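Local coordinates for polyisoprenyl-teichoic acid--peptidoglycan teichoic acid transferase TagV (Bacillus subtilis, PDB 6UF3), which belongs to the LytR-CpsA-Psr family of cell-envelope proteins and has a mixed alpha/beta fold built on a central beta sheet, at residues 97-102 and 142-147; 42-47 and 159-164. One frame throughout, in Å; residues are numbered along the deposited sequence.

Contact 1 (97-102 and 142-147); sequences DGFKDV and EALAYA
Phe99 drives its ring edge-first at the backbone of the other helix, so that the peptide joining Ala143 to Leu144 meets the rim of the ring close to its plane. The leading atom is CE2, which comes to 3.6 Å from Leu144 N. The same atom also rests against the methyl of Ala143, with CE2 to CB at 3.9 Å, while CZ reaches that methyl from a little farther along the rim. With CG anti to the backbone N (chi1 172°), the ring is carried straight out from helix 96-105 into the gap between the helices.

Leu144 sits between two residues of helix 96-105, Phe99 and Lys100. Its CD1 lies 3.9 Å from Phe99 CD2, and its CD2 faces the aliphatic part of Lys100, 4.0 Å from Lys100 CD. Each of its two methyl branches thus has its own partner, and Leu144 CB adds a further touch, 4.0 Å from Lys100 CG. The lysine chain passes the leucine at a slant and bends at chi3 (-53°), which takes its ammonium past the leucine to a salt bridge with Asp122, a residue Leu144 also touches. Lys100 therefore offers methylenes to this interface.

The two short helical segments run 9.4 Å apart at closest approach, with 126° between their directions; the contact is van der Waals packing, of apolar side-chain carbons on one another and of the ring edge on a peptide. Phe99 and Ala147 both also touch Ile167, so helix 158-177 packs against this pair. Ala143 also touches Ile103 and Leu144 touches Phe96, just beyond the two ends of segment 97-102. On another side of helix 140-148, Ala145 and Tyr146 pack on strand 117-119, while helix 96-105 directly follows sheet strand 90-94.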
ATOM      1  N   ASP A  97       7.449  -2.974 -12.951  1.00 25.74           N
ATOM      2  CA  ASP A  97       8.159  -4.210 -13.277  1.00 25.40           C
ATOM      3  C   ASP A  97       8.348  -5.072 -12.038  1.00 25.25           C
ATOM      4  O   ASP A  97       8.144  -6.293 -12.075  1.00 23.89           O
ATOM      5  CB  ASP A  97       9.513  -3.886 -13.918  1.00 27.34           C
ATOM      6  CG  ASP A  97      10.242  -5.131 -14.389  1.00 37.21           C
ATOM      7  OD1 ASP A  97      11.165  -5.586 -13.674  1.00 29.99           O
ATOM      8  OD2 ASP A  97       9.877  -5.657 -15.466  1.00 38.32           O
ATOM      9  N   GLY A  98       8.753  -4.449 -10.929  1.00 24.50           N
ATOM     10  CA  GLY A  98       8.924  -5.200  -9.698  1.00 23.72           C
ATOM     11  C   GLY A  98       7.625  -5.818  -9.226  1.00 23.83           C
ATOM     12  O   GLY A  98       7.607  -6.945  -8.722  1.00 24.42           O
ATOM     13  N   PHE A  99       6.521  -5.095  -9.394  1.00 21.95           N
ATOM     14  CA  PHE A  99       5.230  -5.604  -8.952  1.00 19.75           C
ATOM     15  C   PHE A  99       4.839  -6.836  -9.749  1.00 23.55           C
ATOM     16  O   PHE A  99       4.383  -7.848  -9.178  1.00 23.39           O
ATOM     17  CB  PHE A  99       4.163  -4.515  -9.088  1.00 21.40           C
ATOM     18  CG  PHE A  99       2.761  -5.012  -8.833  1.00 22.20           C
ATOM     19  CD1 PHE A  99       2.296  -5.181  -7.537  1.00 26.44           C
ATOM     20  CD2 PHE A  99       1.919  -5.319  -9.891  1.00 22.38           C
ATOM     21  CE1 PHE A  99       1.019  -5.649  -7.302  1.00 25.69           C
ATOM     22  CE2 PHE A  99       0.635  -5.782  -9.660  1.00 21.59           C
ATOM     23  CZ  PHE A  99       0.186  -5.946  -8.366  1.00 25.09           C
ATOM     24  N   LYS A 100       4.969  -6.750 -11.080  1.00 21.82           N
ATOM     25  CA  LYS A 100       4.688  -7.917 -11.907  1.00 22.95           C
ATOM     26  C   LYS A 100       5.558  -9.094 -11.492  1.00 26.26           C
ATOM     27  O   LYS A 100       5.074 -10.231 -11.426  1.00 24.62           O
ATOM     28  CB  LYS A 100       4.904  -7.595 -13.388  1.00 23.93           C
ATOM     29  CG  LYS A 100       3.846  -6.690 -13.986  1.00 25.00           C
ATOM     30  CD  LYS A 100       3.972  -6.609 -15.492  1.00 29.35           C
ATOM     31  CE  LYS A 100       5.380  -6.219 -15.903  1.00 38.98           C
ATOM     32  NZ  LYS A 100       5.486  -6.025 -17.376  1.00 48.26           N
ATOM     33  N   ASP A 101       6.847  -8.840 -11.216  1.00 26.09           N
ATOM     34  CA  ASP A 101       7.739  -9.918 -10.789  1.00 30.96           C
ATOM     35  C   ASP A 101       7.252 -10.565  -9.497  1.00 30.90           C
ATOM     36  O   ASP A 101       7.236 -11.797  -9.381  1.00 30.41           O
ATOM     37  CB  ASP A 101       9.171  -9.400 -10.614  1.00 28.55           C
ATOM     38  CG  ASP A 101      10.169 -10.525 -10.353  1.00 34.08           C
ATOM     39  OD1 ASP A 101      10.248 -11.443 -11.193  1.00 33.68           O
ATOM     40  OD2 ASP A 101      10.867 -10.494  -9.314  1.00 37.74           O
ATOM     41  N   VAL A 102       6.868  -9.750  -8.513  1.00 26.35           N
ATOM     42  CA  VAL A 102       6.367 -10.287  -7.248  1.00 22.45           C
ATOM     43  C   VAL A 102       5.196 -11.220  -7.509  1.00 26.73           C
ATOM     44  O   VAL A 102       5.169 -12.362  -7.034  1.00 25.99           O
ATOM     45  CB  VAL A 102       5.959  -9.154  -6.291  1.00 24.52           C
ATOM     46  CG1 VAL A 102       5.246  -9.738  -5.069  1.00 25.23           C
ATOM     47  CG2 VAL A 102       7.170  -8.333  -5.864  1.00 25.54           C
ATOM     48  N   GLU A 142      -1.599  -9.154 -15.747  1.00 27.39           N
ATOM     49  CA  GLU A 142      -3.018  -8.951 -15.486  1.00 27.72           C
ATOM     50  C   GLU A 142      -3.244  -8.227 -14.164  1.00 26.09           C
ATOM     51  O   GLU A 142      -4.125  -7.363 -14.067  1.00 26.66           O
ATOM     52  CB  GLU A 142      -3.740 -10.305 -15.498  1.00 28.41           C
ATOM     53  CG  GLU A 142      -3.701 -10.988 -16.862  1.00 30.24           C
ATOM     54  CD  GLU A 142      -4.100 -12.450 -16.806  1.00 30.66           C
ATOM     55  OE1 GLU A 142      -4.486 -12.988 -17.860  1.00 39.02           O
ATOM     56  OE2 GLU A 142      -4.027 -13.054 -15.714  1.00 30.67           O
ATOM     57  N   ALA A 143      -2.462  -8.562 -13.136  1.00 24.36           N
ATOM     58  CA  ALA A 143      -2.647  -7.928 -11.835  1.00 26.62           C
ATOM     59  C   ALA A 143      -2.276  -6.452 -11.889  1.00 24.97           C
ATOM     60  O   ALA A 143      -2.932  -5.618 -11.247  1.00 22.75           O
ATOM     61  CB  ALA A 143      -1.826  -8.656 -10.770  1.00 26.65           C
ATOM     62  N   LEU A 144      -1.246  -6.112 -12.672  1.00 23.37           N
ATOM     63  CA  LEU A 144      -0.890  -4.706 -12.871  1.00 23.91           C
ATOM     64  C   LEU A 144      -2.010  -3.956 -13.574  1.00 27.09           C
ATOM     65  O   LEU A 144      -2.395  -2.855 -13.150  1.00 25.89           O
ATOM     66  CB  LEU A 144       0.408  -4.598 -13.672  1.00 24.41           C
ATOM     67  CG  LEU A 144       0.886  -3.159 -13.911  1.00 25.12           C
ATOM     68  CD1 LEU A 144       1.193  -2.513 -12.572  1.00 25.71           C
ATOM     69  CD2 LEU A 144       2.098  -3.098 -14.837  1.00 26.32           C
ATOM     70  N   ALA A 145      -2.540  -4.528 -14.663  1.00 27.12           N
ATOM     71  CA  ALA A 145      -3.639  -3.868 -15.364  1.00 29.19           C
ATOM     72  C   ALA A 145      -4.851  -3.708 -14.454  1.00 34.31           C
ATOM     73  O   ALA A 145      -5.550  -2.688 -14.509  1.00 32.48           O
ATOM     74  CB  ALA A 145      -4.014  -4.645 -16.629  1.00 31.13           C
ATOM     75  N   TYR A 146      -5.117  -4.715 -13.618  1.00 27.58           N
ATOM     76  CA  TYR A 146      -6.194  -4.633 -12.638  1.00 29.19           C
ATOM     77  C   TYR A 146      -5.977  -3.469 -11.677  1.00 31.83           C
ATOM     78  O   TYR A 146      -6.914  -2.719 -11.375  1.00 32.93           O
ATOM     79  CB  TYR A 146      -6.276  -5.961 -11.877  1.00 26.22           C
ATOM     80  CG  TYR A 146      -7.482  -6.125 -10.982  1.00 26.58           C
ATOM     81  CD1 TYR A 146      -8.736  -6.372 -11.517  1.00 29.63           C
ATOM     82  CD2 TYR A 146      -7.357  -6.048  -9.595  1.00 28.54           C
ATOM     83  CE1 TYR A 146      -9.839  -6.541 -10.702  1.00 32.23           C
ATOM     84  CE2 TYR A 146      -8.459  -6.210  -8.767  1.00 28.60           C
ATOM     85  CZ  TYR A 146      -9.695  -6.457  -9.330  1.00 30.88           C
ATOM     86  OH  TYR A 146     -10.800  -6.620  -8.533  1.00 35.12           O
ATOM     87  N   ALA A 147      -4.740  -3.304 -11.195  1.00 28.08           N
ATOM     88  CA  ALA A 147      -4.437  -2.238 -10.242  1.00 28.86           C
ATOM     89  C   ALA A 147      -4.507  -0.865 -10.885  1.00 32.53           C
ATOM     90  O   ALA A 147      -4.824   0.116 -10.202  1.00 35.87           O
ATOM     91  CB  ALA A 147      -3.050  -2.442  -9.635  1.00 30.10           C
TER

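Contact 2 (42-47 and 159-164)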
ATOM      1  N   MET A  42      -5.263  -1.932   8.503  1.00 17.93           N
ATOM      2  CA  MET A  42      -4.860  -1.504   7.165  1.00 20.52           C
ATOM      3  C   MET A  42      -5.585  -0.225   6.779  1.00 16.78           C
ATOM      4  O   MET A  42      -6.769  -0.064   7.074  1.00 20.18           O
ATOM      5  CB  MET A  42      -5.139  -2.597   6.108  1.00 19.05           C
ATOM      6  CG  MET A  42      -4.677  -2.196   4.687  1.00 19.30           C
ATOM      7  SD  MET A  42      -5.010  -3.412   3.396  1.00 23.38           S
ATOM      8  CE  MET A  42      -4.057  -4.807   3.996  1.00 23.11           C
ATOM      9  N   LEU A  43      -4.861   0.678   6.106  1.00 17.54           N
ATOM     10  CA  LEU A  43      -5.401   1.960   5.689  1.00 23.02           C
ATOM     11  C   LEU A  43      -4.754   2.367   4.368  1.00 21.07           C
ATOM     12  O   LEU A  43      -3.530   2.454   4.303  1.00 23.57           O
ATOM     13  CB  LEU A  43      -5.113   3.000   6.775  1.00 30.09           C
ATOM     14  CG  LEU A  43      -5.333   4.490   6.554  1.00 41.08           C
ATOM     15  CD1 LEU A  43      -6.817   4.821   6.652  1.00 48.88           C
ATOM     16  CD2 LEU A  43      -4.532   5.250   7.581  1.00 47.60           C
ATOM     17  N   SER A  44      -5.551   2.609   3.318  1.00 18.86           N
ATOM     18  CA  SER A  44      -4.965   3.239   2.133  1.00 19.68           C
ATOM     19  C   SER A  44      -5.123   4.746   2.223  1.00 19.40           C
ATOM     20  O   SER A  44      -6.044   5.252   2.860  1.00 21.60           O
ATOM     21  CB  SER A  44      -5.583   2.712   0.833  1.00 25.42           C
ATOM     22  OG  SER A  44      -6.975   2.955   0.764  1.00 35.49           O
ATOM     23  N   ILE A  45      -4.200   5.462   1.597  1.00 17.44           N
ATOM     24  CA  ILE A  45      -4.251   6.919   1.553  1.00 20.96           C
ATOM     25  C   ILE A  45      -4.447   7.346   0.103  1.00 20.01           C
ATOM     26  O   ILE A  45      -3.573   7.091  -0.735  1.00 19.62           O
ATOM     27  CB  ILE A  45      -2.982   7.562   2.128  1.00 20.47           C
ATOM     28  CG1 ILE A  45      -2.687   7.026   3.539  1.00 21.17           C
ATOM     29  CG2 ILE A  45      -3.141   9.077   2.114  1.00 18.26           C
ATOM     30  CD1 ILE A  45      -1.261   7.361   4.040  1.00 25.11           C
ATOM     31  N   PRO A  46      -5.556   8.013  -0.235  1.00 20.00           N
ATOM     32  CA  PRO A  46      -5.787   8.429  -1.627  1.00 17.53           C
ATOM     33  C   PRO A  46      -4.647   9.297  -2.139  1.00 19.79           C
ATOM     34  O   PRO A  46      -4.086  10.100  -1.394  1.00 19.64           O
ATOM     35  CB  PRO A  46      -7.101   9.221  -1.544  1.00 24.79           C
ATOM     36  CG  PRO A  46      -7.805   8.643  -0.347  1.00 24.49           C
ATOM     37  CD  PRO A  46      -6.727   8.273   0.629  1.00 21.60           C
ATOM     38  N   ARG A  47      -4.309   9.112  -3.422  1.00 23.12           N
ATOM     39  CA  ARG A  47      -3.136   9.773  -3.998  1.00 22.71           C
ATOM     40  C   ARG A  47      -3.279  11.289  -3.995  1.00 22.08           C
ATOM     41  O   ARG A  47      -2.270  12.008  -3.973  1.00 19.90           O
ATOM     42  CB  ARG A  47      -2.898   9.279  -5.426  1.00 26.47           C
ATOM     43  N   GLY A 159     -11.817   3.552  -6.555  1.00 38.84           N
ATOM     44  CA  GLY A 159     -11.855   2.177  -7.035  1.00 41.00           C
ATOM     45  C   GLY A 159     -10.469   1.578  -7.194  1.00 37.11           C
ATOM     46  O   GLY A 159     -10.251   0.397  -6.902  1.00 36.87           O
ATOM     47  N   ARG A 160      -9.516   2.388  -7.663  1.00 40.28           N
ATOM     48  CA  ARG A 160      -8.120   1.965  -7.722  1.00 41.04           C
ATOM     49  C   ARG A 160      -7.610   1.555  -6.347  1.00 34.11           C
ATOM     50  O   ARG A 160      -6.975   0.509  -6.200  1.00 30.23           O
ATOM     51  CB  ARG A 160      -7.255   3.095  -8.285  1.00 45.68           C
ATOM     52  CG  ARG A 160      -6.900   2.970  -9.749  1.00 51.63           C
ATOM     53  CD  ARG A 160      -6.089   4.181 -10.197  1.00 59.11           C
ATOM     54  NE  ARG A 160      -5.478   3.996 -11.510  1.00 66.96           N
ATOM     55  CZ  ARG A 160      -4.793   4.936 -12.155  1.00 71.40           C
ATOM     56  NH1 ARG A 160      -4.270   4.681 -13.348  1.00 70.71           N
ATOM     57  NH2 ARG A 160      -4.633   6.134 -11.607  1.00 73.91           N
ATOM     58  N   ASN A 161      -7.869   2.381  -5.327  1.00 35.91           N
ATOM     59  CA  ASN A 161      -7.419   2.049  -3.977  1.00 31.19           C
ATOM     60  C   ASN A 161      -8.075   0.767  -3.483  1.00 26.59           C
ATOM     61  O   ASN A 161      -7.438  -0.041  -2.793  1.00 28.26           O
ATOM     62  CB  ASN A 161      -7.725   3.203  -3.022  1.00 39.70           C
ATOM     63  CG  ASN A 161      -6.627   4.242  -3.002  1.00 51.16           C
ATOM     64  OD1 ASN A 161      -6.023   4.505  -1.964  1.00 52.59           O
ATOM     65  ND2 ASN A 161      -6.353   4.831  -4.157  1.00 56.23           N
ATOM     66  N   ASP A 162      -9.346   0.566  -3.836  1.00 30.63           N
ATOM     67  CA  ASP A 162     -10.030  -0.659  -3.441  1.00 31.06           C
ATOM     68  C   ASP A 162      -9.342  -1.878  -4.040  1.00 31.64           C
ATOM     69  O   ASP A 162      -9.054  -2.851  -3.335  1.00 29.88           O
ATOM     70  CB  ASP A 162     -11.495  -0.603  -3.864  1.00 40.97           C
ATOM     71  CG  ASP A 162     -12.344  -1.620  -3.140  1.00 58.40           C
ATOM     72  OD1 ASP A 162     -12.173  -2.831  -3.393  1.00 63.75           O
ATOM     73  OD2 ASP A 162     -13.181  -1.209  -2.312  1.00 66.50           O
ATOM     74  N   ARG A 163      -9.058  -1.832  -5.344  1.00 32.40           N
ATOM     75  CA  ARG A 163      -8.394  -2.961  -5.994  1.00 28.55           C
ATOM     76  C   ARG A 163      -6.969  -3.168  -5.484  1.00 28.66           C
ATOM     77  O   ARG A 163      -6.508  -4.313  -5.380  1.00 27.96           O
ATOM     78  CB  ARG A 163      -8.410  -2.773  -7.512  1.00 31.39           C
ATOM     79  CG  ARG A 163      -9.777  -3.040  -8.133  1.00 32.31           C
ATOM     80  CD  ARG A 163      -9.793  -2.765  -9.626  1.00 37.20           C
ATOM     81  NE  ARG A 163     -10.442  -1.494  -9.936  1.00 49.84           N
ATOM     82  CZ  ARG A 163      -9.800  -0.401 -10.345  1.00 50.42           C
ATOM     83  NH1 ARG A 163      -8.481  -0.416 -10.500  1.00 48.61           N
ATOM     84  NH2 ARG A 163     -10.480   0.709 -10.604  1.00 49.11           N
ATOM     85  N   GLN A 164      -6.257  -2.084  -5.161  1.00 28.58           N
ATOM     86  CA  GLN A 164      -4.931  -2.224  -4.568  1.00 25.62           C
ATOM     87  C   GLN A 164      -5.002  -2.941  -3.223  1.00 24.75           C
ATOM     88  O   GLN A 164      -4.192  -3.834  -2.936  1.00 24.10           O
ATOM     89  CB  GLN A 164      -4.276  -0.845  -4.415  1.00 26.52           C
ATOM     90  CG  GLN A 164      -3.878  -0.210  -5.739  1.00 34.00           C
ATOM     91  CD  GLN A 164      -3.751   1.304  -5.657  1.00 39.43           C
ATOM     92  OE1 GLN A 164      -3.678   1.883  -4.572  1.00 35.77           O
ATOM     93  NE2 GLN A 164      -3.744   1.952  -6.813  1.00 45.90           N
TER
HETATM   94  O   HOH W   1      -3.289   4.612  -2.245  1.00 34.65           O
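The amide of Asn161 turns its oxygen toward Ser44, with OD1 3.3 Å from Ser44 OG in a weak hydrogen bond that the hydroxyl donates. Ser44 CB sits almost as near the same oxygen. A water lies 2.8 Å from Asn161 OD1 and 2.9 Å from Ile45 O, well placed to bridge the side chain to the backbone at Ile45. At the other end of the amide, ND2 bonds to Asp157 O; with the weaker contacts at OD1, this is consistent with a settled amide orientation. Farther round the helix, the Arg163 guanidinium has Gly159 O over the centre of one face, 3.5 Å above its plane.

Asn161 CG stands beside its own backbone N (chi1 -87°), which lets the short side chain span the gap to Ser44. Asp157, just before the segment, also bonds the other side: its carboxylate accepts from Arg47 N.

Met42 and Ser44 pack on helix 158-177, whereas Leu43 between them turns to Leu84 of helix 72-84. Strand 39-44 lies between strands 25-34 and 220-222 of the mixed sheet, an inner strand with helices on both faces, as in a layered alpha/beta fold.

Helix 140-148 and helix 158-177 follow one another in the chain, and through them contacts 1 and 2, whose centres are 16 Å apart, touch each other. The direct join is polar: Arg163 NH1 lies 2.9 Å from Tyr146 O, a probable hydrogen bond, and the same nitrogen also bonds to Met149 O. Beside it, Arg160 CG packs 3.6 Å from Ala147 O, near the C-terminal end of helix 140-148. Contact 2 is the more central, about 7 Å from its centre to the chain centre against about 13 Å for contact 1. Helix 158-177 thus meets both the sheet strand of contact 2 and the helix pair of contact 1.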